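Local structure of AgaA (Rhizobium radiobacter, 6HLX) at residues 396-399 and 400-403; 416-419 and 420-423; 428-431 and 432-436. The protein is a periplasmic solute-binding protein that binds the opine agropinic acid, probably delivering it to an ABC transporter for import. All coordinates share one frame; numbering follows the deposited sequence.

Interaction 1. Residues 396-399 and 400-403. With G9Z (agropinic acid), chain E; SO4 (sulfate ion), chain U.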
loop_
_atom_site.group_PDB
_atom_site.type_symbol
_atom_site.label_atom_id
_atom_site.label_comp_id
_atom_site.label_asym_id
_atom_site.label_seq_id
_atom_site.Cartn_x
_atom_site.Cartn_y
_atom_site.Cartn_z
ATOM N N GLY A 396 -3.984 -10.707 -16.174
ATOM C CA GLY A 396 -4.337 -9.456 -16.845
ATOM C C GLY A 396 -3.230 -8.878 -17.709
ATOM O O GLY A 396 -2.234 -9.556 -17.999
ATOM N N ASP A 397 -3.395 -7.615 -18.137
ATOM C CA ASP A 397 -2.416 -6.983 -19.037
ATOM C C ASP A 397 -1.135 -6.562 -18.350
ATOM O O ASP A 397 -0.071 -6.604 -18.965
ATOM C CB ASP A 397 -3.023 -5.774 -19.765
ATOM C CG ASP A 397 -2.181 -5.332 -20.953
ATOM O OD1 ASP A 397 -2.250 -6.003 -22.013
ATOM O OD2 ASP A 397 -1.437 -4.324 -20.818
ATOM N N LYS A 398 -1.231 -6.116 -17.100
ATOM C CA LYS A 398 -0.056 -5.627 -16.359
ATOM C C LYS A 398 0.404 -6.732 -15.401
ATOM O O LYS A 398 -0.192 -6.926 -14.334
ATOM C CB LYS A 398 -0.419 -4.315 -15.633
ATOM C CG LYS A 398 0.822 -3.617 -15.059
ATOM C CD LYS A 398 0.481 -2.343 -14.283
ATOM C CE LYS A 398 1.690 -1.777 -13.552
ATOM N NZ LYS A 398 2.706 -1.242 -14.494
ATOM N N LEU A 399 1.396 -7.513 -15.845
ATOM C CA LEU A 399 1.849 -8.701 -15.098
ATOM C C LEU A 399 2.951 -8.447 -14.087
ATOM O O LEU A 399 3.325 -9.366 -13.364
ATOM C CB LEU A 399 2.261 -9.828 -16.068
ATOM C CG LEU A 399 1.096 -10.474 -16.846
ATOM C CD1 LEU A 399 1.613 -11.439 -17.939
ATOM C CD2 LEU A 399 0.128 -11.194 -15.885
ATOM N N VAL A 400 3.458 -7.217 -14.021
ATOM C CA VAL A 400 4.486 -6.834 -13.043
ATOM C C VAL A 400 3.881 -5.684 -12.252
ATOM O O VAL A 400 3.684 -4.606 -12.788
ATOM C CB VAL A 400 5.849 -6.470 -13.684
ATOM C CG1 VAL A 400 6.833 -5.977 -12.619
ATOM C CG2 VAL A 400 6.426 -7.677 -14.443
ATOM N N ARG A 401 3.522 -5.951 -11.008
ATOM C CA ARG A 401 2.860 -4.959 -10.154
ATOM C C ARG A 401 3.587 -4.821 -8.820
ATOM O O ARG A 401 4.414 -5.664 -8.472
ATOM C CB ARG A 401 1.373 -5.331 -9.941
ATOM C CG ARG A 401 0.618 -5.559 -11.263
ATOM C CD ARG A 401 -0.882 -5.781 -11.096
ATOM N NE ARG A 401 -1.216 -6.965 -10.304
ATOM C CZ ARG A 401 -1.500 -8.163 -10.818
ATOM N NH1 ARG A 401 -1.868 -9.159 -10.024
ATOM N NH2 ARG A 401 -1.406 -8.374 -12.130
ATOM N N THR A 402 3.223 -3.800 -8.029
ATOM C CA THR A 402 3.899 -3.600 -6.744
ATOM C C THR A 402 3.690 -4.758 -5.743
ATOM O O THR A 402 4.575 -4.987 -4.928
ATOM C CB THR A 402 3.417 -2.273 -6.084
ATOM O OG1 THR A 402 1.984 -2.324 -5.929
ATOM C CG2 THR A 402 3.858 -1.024 -6.868
ATOM N N ASN A 403 2.549 -5.480 -5.817
ATOM C CA ASN A 403 2.167 -6.508 -4.836
ATOM C C ASN A 403 2.092 -7.937 -5.360
ATOM O O ASN A 403 1.828 -8.835 -4.565
ATOM C CB ASN A 403 0.804 -6.162 -4.220
ATOM C CG ASN A 403 0.836 -4.977 -3.291
ATOM O OD1 ASN A 403 -0.114 -4.164 -3.232
ATOM N ND2 ASN A 403 1.911 -4.865 -2.525
HETATM O OAM G9Z E . 6.834 1.879 1.631
HETATM C CAB G9Z E . 7.325 0.951 2.289
HETATM C CAC G9Z E . 8.542 1.074 2.990
HETATM C CB G9Z E . 8.778 -0.301 3.687
HETATM C CA G9Z E . 7.687 -1.211 3.148
HETATM C C G9Z E . 6.985 -1.862 4.212
HETATM O O G9Z E . 6.032 -1.254 4.772
HETATM N N G9Z E . 6.837 -0.303 2.310
HETATM C CAG G9Z E . 5.531 -0.717 1.667
HETATM C CAH G9Z E . 5.796 -1.488 0.373
HETATM O OAP G9Z E . 6.483 -2.685 0.740
HETATM C CAI G9Z E . 4.510 -1.840 -0.381
HETATM O OAQ G9Z E . 3.628 -0.688 -0.370
HETATM C CAJ G9Z E . 4.796 -2.189 -1.880
HETATM O OAR G9Z E . 3.559 -2.504 -2.544
HETATM C CAK G9Z E . 5.844 -3.298 -2.142
HETATM O OAT G9Z E . 6.201 -3.302 -3.538
HETATM C CAL G9Z E . 5.374 -4.682 -1.671
HETATM O OAS G9Z E . 6.443 -5.642 -1.819
HETATM O OXT G9Z E . 7.380 -3.007 4.564
HETATM S S SO4 U . 4.032 -5.930 -17.800
HETATM O O1 SO4 U . 5.498 -6.158 -17.946
HETATM O O2 SO4 U . 3.750 -5.392 -16.473
HETATM O O3 SO4 U . 3.609 -4.946 -18.804
HETATM O O4 SO4 U . 3.344 -7.195 -18.036
HETATM O O HOH W 1 4.381 -3.076 -15.524
#

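Interaction 2. Residues 416-419 and 420-423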
loop_
_atom_site.group_PDB
_atom_site.type_symbol
_atom_site.label_atom_id
_atom_site.label_comp_id
_atom_site.label_asym_id
_atom_site.label_seq_id
_atom_site.Cartn_x
_atom_site.Cartn_y
_atom_site.Cartn_z
ATOM N N LEU A 416 -12.227 -17.103 -10.957
ATOM C CA LEU A 416 -12.812 -16.963 -9.624
ATOM C C LEU A 416 -12.779 -15.502 -9.180
ATOM O O LEU A 416 -13.784 -14.998 -8.672
ATOM C CB LEU A 416 -12.091 -17.846 -8.592
ATOM C CG LEU A 416 -12.403 -19.349 -8.681
ATOM C CD1 LEU A 416 -11.370 -20.152 -7.907
ATOM C CD2 LEU A 416 -13.842 -19.664 -8.204
ATOM N N LEU A 417 -11.644 -14.808 -9.384
ATOM C CA LEU A 417 -11.615 -13.383 -8.983
ATOM C C LEU A 417 -12.590 -12.544 -9.811
ATOM O O LEU A 417 -13.237 -11.645 -9.272
ATOM C CB LEU A 417 -10.191 -12.820 -9.080
ATOM C CG LEU A 417 -9.177 -13.451 -8.097
ATOM C CD1 LEU A 417 -7.747 -13.106 -8.489
ATOM C CD2 LEU A 417 -9.478 -13.073 -6.620
ATOM N N ASP A 418 -12.709 -12.836 -11.109
ATOM C CA ASP A 418 -13.662 -12.124 -11.970
ATOM C C ASP A 418 -15.093 -12.355 -11.472
ATOM O O ASP A 418 -15.867 -11.398 -11.358
ATOM C CB ASP A 418 -13.505 -12.556 -13.440
ATOM C CG ASP A 418 -12.263 -11.970 -14.109
ATOM O OD1 ASP A 418 -11.734 -10.963 -13.604
ATOM O OD2 ASP A 418 -11.842 -12.509 -15.151
ATOM N N LYS A 419 -15.427 -13.610 -11.119
ATOM C CA LYS A 419 -16.766 -13.928 -10.606
ATOM C C LYS A 419 -17.007 -13.238 -9.261
ATOM O O LYS A 419 -18.094 -12.697 -9.034
ATOM C CB LYS A 419 -16.963 -15.454 -10.478
ATOM C CG LYS A 419 -18.425 -15.841 -10.282
ATOM C CD LYS A 419 -18.616 -17.352 -10.169
ATOM C CE LYS A 419 -20.072 -17.715 -9.925
ATOM N NZ LYS A 419 -20.252 -19.187 -9.708
ATOM N N GLY A 420 -15.978 -13.222 -8.400
ATOM C CA GLY A 420 -16.070 -12.599 -7.083
ATOM C C GLY A 420 -16.384 -11.118 -7.158
ATOM O O GLY A 420 -17.181 -10.611 -6.370
ATOM N N ARG A 421 -15.746 -10.407 -8.122
ATOM C CA ARG A 421 -15.897 -8.960 -8.335
ATOM C C ARG A 421 -17.231 -8.592 -8.982
ATOM O O ARG A 421 -17.656 -7.449 -8.885
ATOM C CB ARG A 421 -14.796 -8.500 -9.304
ATOM C CG ARG A 421 -14.110 -7.217 -8.918
ATOM C CD ARG A 421 -13.053 -6.892 -9.978
ATOM N NE ARG A 421 -11.972 -7.885 -10.010
ATOM C CZ ARG A 421 -11.730 -8.711 -11.024
ATOM N NH1 ARG A 421 -12.484 -8.669 -12.120
ATOM N NH2 ARG A 421 -10.707 -9.555 -10.971
ATOM N N ALA A 422 -17.859 -9.540 -9.689
ATOM C CA ALA A 422 -19.108 -9.322 -10.425
ATOM C C ALA A 422 -20.354 -9.704 -9.628
ATOM O O ALA A 422 -21.473 -9.375 -10.031
ATOM C CB ALA A 422 -19.074 -10.108 -11.733
ATOM N N THR A 423 -20.159 -10.415 -8.523
ATOM C CA THR A 423 -21.245 -10.916 -7.691
ATOM C C THR A 423 -21.504 -9.919 -6.602
ATOM O O THR A 423 -20.598 -9.567 -5.857
ATOM C CB THR A 423 -20.887 -12.324 -7.179
ATOM O OG1 THR A 423 -20.690 -13.165 -8.311
ATOM C CG2 THR A 423 -21.976 -12.914 -6.290
#

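Interaction 3. Residues 428-431 and 432-436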
loop_
_atom_site.group_PDB
_atom_site.type_symbol
_atom_site.label_atom_id
_atom_site.label_comp_id
_atom_site.label_asym_id
_atom_site.label_seq_id
_atom_site.Cartn_x
_atom_site.Cartn_y
_atom_site.Cartn_z
ATOM N N GLU A 428 -23.112 -15.251 -1.748
ATOM C CA GLU A 428 -22.595 -15.972 -2.919
ATOM C C GLU A 428 -21.100 -15.650 -3.082
ATOM O O GLU A 428 -20.300 -16.537 -3.399
ATOM C CB GLU A 428 -23.383 -15.595 -4.191
ATOM C CG GLU A 428 -24.808 -16.159 -4.202
ATOM C CD GLU A 428 -24.908 -17.650 -3.920
ATOM O OE1 GLU A 428 -24.255 -18.440 -4.643
ATOM O OE2 GLU A 428 -25.619 -18.027 -2.959
ATOM N N ARG A 429 -20.713 -14.404 -2.805
ATOM C CA ARG A 429 -19.293 -14.029 -2.933
ATOM C C ARG A 429 -18.408 -14.865 -2.004
ATOM O O ARG A 429 -17.318 -15.252 -2.404
ATOM C CB ARG A 429 -19.069 -12.533 -2.611
ATOM C CG ARG A 429 -19.594 -11.562 -3.640
ATOM C CD ARG A 429 -19.174 -10.134 -3.285
ATOM N NE ARG A 429 -17.816 -9.857 -3.749
ATOM C CZ ARG A 429 -17.082 -8.823 -3.349
ATOM N NH1 ARG A 429 -15.862 -8.629 -3.852
ATOM N NH2 ARG A 429 -17.568 -7.957 -2.462
ATOM N N VAL A 430 -18.882 -15.181 -0.795
ATOM C CA VAL A 430 -18.044 -15.907 0.156
ATOM C C VAL A 430 -17.676 -17.330 -0.368
ATOM O O VAL A 430 -16.520 -17.735 -0.203
ATOM C CB VAL A 430 -18.593 -15.881 1.607
ATOM C CG1 VAL A 430 -19.721 -16.862 1.826
ATOM C CG2 VAL A 430 -17.465 -16.074 2.628
ATOM N N LYS A 431 -18.592 -18.012 -1.099
ATOM C CA LYS A 431 -18.332 -19.338 -1.679
ATOM C C LYS A 431 -17.215 -19.232 -2.730
ATOM O O LYS A 431 -16.399 -20.146 -2.877
ATOM C CB LYS A 431 -19.590 -19.874 -2.389
ATOM C CG LYS A 431 -20.808 -20.079 -1.489
ATOM C CD LYS A 431 -21.949 -20.662 -2.330
ATOM C CE LYS A 431 -23.261 -20.759 -1.595
ATOM N NZ LYS A 431 -24.324 -21.313 -2.475
ATOM N N ILE A 432 -17.220 -18.126 -3.491
ATOM C CA ILE A 432 -16.238 -17.864 -4.541
ATOM C C ILE A 432 -14.854 -17.661 -3.915
ATOM O O ILE A 432 -13.890 -18.283 -4.356
ATOM C CB ILE A 432 -16.681 -16.650 -5.402
ATOM C CG1 ILE A 432 -18.013 -16.944 -6.132
ATOM C CG2 ILE A 432 -15.576 -16.274 -6.397
ATOM C CD1 ILE A 432 -18.763 -15.673 -6.533
ATOM N N TYR A 433 -14.746 -16.778 -2.917
ATOM C CA TYR A 433 -13.441 -16.525 -2.286
ATOM C C TYR A 433 -12.922 -17.765 -1.534
ATOM O O TYR A 433 -11.708 -17.988 -1.505
ATOM C CB TYR A 433 -13.463 -15.260 -1.420
ATOM C CG TYR A 433 -13.630 -14.028 -2.283
ATOM C CD1 TYR A 433 -12.595 -13.584 -3.110
ATOM C CD2 TYR A 433 -14.850 -13.357 -2.347
ATOM C CE1 TYR A 433 -12.754 -12.475 -3.941
ATOM C CE2 TYR A 433 -15.020 -12.242 -3.169
ATOM C CZ TYR A 433 -13.974 -11.815 -3.976
ATOM O OH TYR A 433 -14.152 -10.766 -4.836
ATOM N N ASP A 434 -13.833 -18.589 -0.969
ATOM C CA ASP A 434 -13.420 -19.827 -0.302
ATOM C C ASP A 434 -12.775 -20.791 -1.314
ATOM O O ASP A 434 -11.759 -21.421 -1.004
ATOM C CB ASP A 434 -14.608 -20.506 0.391
ATOM C CG ASP A 434 -15.099 -19.818 1.655
ATOM O OD1 ASP A 434 -14.308 -19.051 2.271
ATOM O OD2 ASP A 434 -16.271 -20.037 2.028
ATOM N N ALA A 435 -13.360 -20.903 -2.533
ATOM C CA ALA A 435 -12.785 -21.748 -3.586
ATOM C C ALA A 435 -11.458 -21.140 -4.082
ATOM O O ALA A 435 -10.498 -21.871 -4.350
ATOM C CB ALA A 435 -13.767 -21.913 -4.744
ATOM N N PHE A 436 -11.389 -19.795 -4.151
ATOM C CA PHE A 436 -10.163 -19.093 -4.569
ATOM C C PHE A 436 -9.027 -19.447 -3.587
ATOM O O PHE A 436 -7.915 -19.749 -4.020
ATOM C CB PHE A 436 -10.382 -17.558 -4.595
ATOM C CG PHE A 436 -9.072 -16.804 -4.449
ATOM C CD1 PHE A 436 -8.229 -16.620 -5.542
ATOM C CD2 PHE A 436 -8.641 -16.364 -3.205
ATOM C CE1 PHE A 436 -6.981 -16.001 -5.388
ATOM C CE2 PHE A 436 -7.383 -15.765 -3.049
ATOM C CZ PHE A 436 -6.572 -15.572 -4.147
#

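Interaction 1. Residues 396-399 and 400-403
Lys398 O takes a hydrogen bond from Arg401 NH2 at 2.9 Å, the two residues standing three apart in a loop. The C=O...donor angle is 159°, NH2 lies in the carbonyl plane, and the oxygen sits at the guanidinium edge, 11° out of its plane. A bend at chi3 (-62°) turns the guanidinium end to Lys398 O, which CG and CD also pass. The guanidinium is held elsewhere too: NH1 donates to Tyr394 O and NE to Asn391 O, which should fix its rotation. On Lys398 the chain runs extended until chi4, and its CE passes 3.5 Å from Val400 O. Water 1 joins the two residues, accepting from Lys398 NZ at 2.7 Å and donating to Val400 O as well as to a sulfate. That ion, probably from the crystallisation liquor, is also bound by the backbone N-H groups of Leu399 and Val400. Further along, Thr402 O accepts from agropinic acid OAT at 2.7 Å, and Asn403 ND2 lies 2.9 Å from its OAR. Each guanidinium nitrogen of the buried arginine thus has a backbone carbonyl partner, tying the loop at the opine pocket to the end of helix 388-393.

Interaction 2. Residues 416-419 and 420-423
Helix 411-422 is in its last turns here: Gly420 N bonds Leu416 O at 2.8 Å and Arg421 N bonds Leu417 O, whereas Ala422 N bonds Asp418 O weakly and Lys419 O as well, the latter at the i to i+3 spacing of a tightening helix end. The side chains of Asp418 and Arg421 run alongside each other in the same direction and meet in a salt bridge. Both terminal nitrogens of the arginine grip one oxygen, Asp418 OD1, with NH1 at 2.8 Å and NH2 at 3.2 Å. The oxygen lies near the guanidinium plane and is met on its anti side, while carboxylate and guanidinium planes are turned 74° apart. The bend at chi3 (-65°) also brings one guanidinium face over Leu417 O, 3.6 Å above the plane. Both groups have second partners, which probably limit their movement: Asp418 OD2 bonds Tyr394 OH, and Arg421 NE forms a salt bridge with Asp387. At the terminus Thr423 OG1 donates to Lys419 O at 2.7 Å. Thr423 OG1 stands anti to the carbonyl carbon of its own residue (chi1 -59°), turned back to the preceding turn. Ala422 N and Thr423 OG1 approach Lys419 O from opposite faces of the carbonyl plane, so this oxygen accepts two hydrogen bonds where the helix runs out. Leu417 packs on Leu389, Ser390 and Tyr393 of helix 388-393, while Lys419 and Thr423 rest on Ile432 of helix 426-443, so the end of this helix packs against both.

Interaction 3. Residues 428-431 and 432-436
Arg429 and Tyr433, one helical turn apart, extend side by side in the same direction, with guanidinium and phenol ring planes 71° apart. Arg429 NE lies in the ring plane at the tyrosine edge, 3.7 Å from Tyr433 CE2, so the charged group meets the rim of the ring. Arg429 NH1 donates to Tyr433 OH at 2.9 Å; the hydroxyl oxygen is tilted 22° from the guanidinium plane. The bend at chi3 (83°) turns the arginine end along the tyrosine. Beneath the pair, Tyr433 N bonds Arg429 O at 3.0 Å, the donor nearly in line with the carbonyl. This is an i to i+4 pairing on helix 426-443, which with helix 411-422 makes a helical hairpin. Arg429 NE bonds Gly420 O across that turn, and NH1 has a salt bridge to Asp385, so the guanidinium joins three parts of the chain. On another side of the helix, Val430 and Asp434 also lie alongside each other, with Val430 CG2 4.2 Å from Asp434 OD2. Ile432 lays its CD1 3.6 Å from Glu428 O. Further on, the Phe436 ring makes an edge-to-face contact with Tyr393.

Overall arrangement
Along the chain the three come in series: the 396-403 loop after helix 388-393, then the end of helix 411-422, then helix 426-443. Interactions 2 and 3 lie with centres about 9 Å apart on consecutive helices and touch directly across the turn. Interaction 1 touches neither, its centre lying about 18 Å and 23 Å from the centres of interactions 2 and 3. The link is indirect: Tyr394 bridges interactions 1 and 2, and helix 388-393 packs against both hairpin helices. The pocket loop is thereby connected to a peripheral helical hairpin, with only interaction 1 reaching agropinic acid.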